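Local atomic coordinates of ECL CdiI (Enterobacter cloacae subsp. cloacae, PDB entry 4NTQ), a protein that serves as the immunity protein of a contact-dependent growth inhibition system, paired with the toxic ribosomal RNase carried by CdiA. Residues L52-S57 against N108-I113. Sequence-based numbering, arbitrary orientation.
Sequences LGEGLS and NINKFI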
loop_
_atom_site.group_PDB
_atom_site.type_symbol
_atom_site.label_atom_id
_atom_site.label_comp_id
_atom_site.label_asym_id
_atom_site.label_seq_id
_atom_site.Cartn_x
_atom_site.Cartn_y
_atom_site.Cartn_z
ATOM N N LEU B 52 -13.487 4.571 6.254
ATOM C CA LEU B 52 -14.612 3.821 5.740
ATOM C C LEU B 52 -15.926 4.593 5.965
ATOM O O LEU B 52 -16.744 4.735 5.051
ATOM C CB LEU B 52 -14.649 2.434 6.384
ATOM C CG LEU B 52 -13.547 1.497 5.855
ATOM C CD1 LEU B 52 -13.390 0.268 6.737
ATOM C CD2 LEU B 52 -13.814 1.081 4.406
ATOM N N GLY B 53 -16.110 5.106 7.176
ATOM C CA GLY B 53 -17.216 6.006 7.458
ATOM C C GLY B 53 -17.365 7.140 6.445
ATOM O O GLY B 53 -18.434 7.308 5.871
ATOM N N GLU B 54 -16.298 7.899 6.201
ATOM C CA GLU B 54 -16.351 9.002 5.234
ATOM C C GLU B 54 -16.744 8.501 3.853
ATOM O O GLU B 54 -17.709 8.986 3.268
ATOM C CB GLU B 54 -15.008 9.734 5.119
ATOM C CG GLU B 54 -14.414 10.242 6.418
ATOM C CD GLU B 54 -13.020 10.819 6.220
ATOM O OE1 GLU B 54 -12.577 10.894 5.053
ATOM O OE2 GLU B 54 -12.366 11.190 7.220
ATOM N N GLY B 55 -15.994 7.529 3.337
ATOM C CA GLY B 55 -16.233 7.016 1.999
ATOM C C GLY B 55 -17.609 6.390 1.836
ATOM O O GLY B 55 -18.330 6.695 0.889
ATOM N N LEU B 56 -17.981 5.510 2.760
ATOM C CA LEU B 56 -19.304 4.897 2.696
ATOM C C LEU B 56 -20.411 5.955 2.724
ATOM O O LEU B 56 -21.406 5.843 2.007
ATOM C CB LEU B 56 -19.507 3.867 3.829
ATOM C CG LEU B 56 -18.795 2.524 3.613
ATOM C CD1 LEU B 56 -18.822 1.674 4.853
ATOM C CD2 LEU B 56 -19.448 1.791 2.461
ATOM N N SER B 57 -20.237 6.976 3.551
ATOM C CA SER B 57 -21.315 7.933 3.763
ATOM C C SER B 57 -21.709 8.656 2.469
ATOM O O SER B 57 -22.893 8.786 2.179
ATOM C CB SER B 57 -20.970 8.922 4.878
ATOM O OG SER B 57 -19.982 9.839 4.455
ATOM N N ASN B 108 -6.535 13.235 7.338
ATOM C CA ASN B 108 -6.916 13.833 6.067
ATOM C C ASN B 108 -6.654 12.937 4.851
ATOM O O ASN B 108 -6.737 13.411 3.714
ATOM C CB ASN B 108 -6.195 15.175 5.857
ATOM C CG ASN B 108 -6.613 16.237 6.851
ATOM O OD1 ASN B 108 -7.742 16.232 7.343
ATOM N ND2 ASN B 108 -5.693 17.162 7.157
ATOM N N ILE B 109 -6.333 11.664 5.088
ATOM C CA ILE B 109 -5.896 10.756 4.021
ATOM C C ILE B 109 -6.807 10.721 2.776
ATOM O O ILE B 109 -6.332 10.558 1.653
ATOM C CB ILE B 109 -5.668 9.313 4.553
ATOM C CG1 ILE B 109 -5.053 8.417 3.480
ATOM C CG2 ILE B 109 -6.961 8.699 5.021
ATOM C CD1 ILE B 109 -4.729 6.989 3.959
ATOM N N ASN B 110 -8.110 10.870 2.972
ATOM C CA ASN B 110 -9.017 10.772 1.843
ATOM C C ASN B 110 -8.932 11.979 0.905
ATOM O O ASN B 110 -9.304 11.871 -0.260
ATOM C CB ASN B 110 -10.455 10.487 2.298
ATOM C CG ASN B 110 -10.678 9.015 2.612
ATOM O OD1 ASN B 110 -10.139 8.147 1.940
ATOM N ND2 ASN B 110 -11.453 8.735 3.647
ATOM N N LYS B 111 -8.424 13.106 1.415
ATOM C CA LYS B 111 -8.137 14.286 0.593
ATOM C C LYS B 111 -6.941 14.057 -0.337
ATOM O O LYS B 111 -6.810 14.729 -1.355
ATOM C CB LYS B 111 -7.862 15.526 1.462
ATOM C CG LYS B 111 -9.031 16.018 2.303
ATOM C CD LYS B 111 -10.229 16.404 1.441
ATOM C CE LYS B 111 -9.912 17.574 0.508
ATOM N NZ LYS B 111 -11.080 17.948 -0.360
ATOM N N PHE B 112 -6.067 13.112 0.015
ATOM C CA PHE B 112 -4.832 12.910 -0.750
ATOM C C PHE B 112 -5.038 11.924 -1.888
ATOM O O PHE B 112 -4.117 11.577 -2.614
ATOM C CB PHE B 112 -3.685 12.489 0.178
ATOM C CG PHE B 112 -3.260 13.573 1.125
ATOM C CD1 PHE B 112 -2.078 14.277 0.916
ATOM C CD2 PHE B 112 -4.061 13.919 2.203
ATOM C CE1 PHE B 112 -1.691 15.297 1.785
ATOM C CE2 PHE B 112 -3.687 14.936 3.075
ATOM C CZ PHE B 112 -2.495 15.629 2.866
ATOM N N ILE B 113 -6.276 11.497 -2.034
ATOM C CA ILE B 113 -6.649 10.500 -3.021
ATOM C C ILE B 113 -7.548 11.185 -4.017
ATOM O O ILE B 113 -8.475 11.896 -3.609
ATOM C CB ILE B 113 -7.493 9.388 -2.360
ATOM C CG1 ILE B 113 -6.625 8.563 -1.401
ATOM C CG2 ILE B 113 -8.174 8.531 -3.417
ATOM C CD1 ILE B 113 -5.269 8.171 -1.977
#
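E54 and N110 meet through a single side-chain hydrogen bond that ties helix 41-58 to the 3-10 turn around N110, in the loop between strands 88-97 and 129-132. N110 ND2 donates to E54 OE1 at 2.8 Å, and the N-H...O angle of 176° makes the bond nearly straight. The acceptor lies in the plane of the amide, but the amide nitrogen reaches OE1 from above the carboxylate, 55° out of its plane, and the two flat groups are turned 70° against each other. E54 gets there with CG anti to its carbonyl carbon and an extended chain beyond, which carries the carboxylate out from the helix.

Further polar bonds fix the amide of N110. ND2 also bonds S51 OG, one residue before L52 in the same helix, while OD1 accepts from A63 N of strand 61-65. Separately, H61 NE2 binds the backbone oxygen of N110. Within the helix, S57 OG donates to E54 O at 2.7 Å.

The nonpolar side chains of the two segments pack on other parts of the chain instead: L52 and L56 turn to strand 76-85 and helix 133-144, and I109 and I113 rest on strands 61-65 and 76-85.

With OD1 and ND2 of its amide both hydrogen-bonded, N110 is held in a defined orientation and pins the loop to helix and sheet edge at once; the negative charge of the carboxylate probably strengthens the bond, although the exposed position of E54 would be expected to let water compete for it.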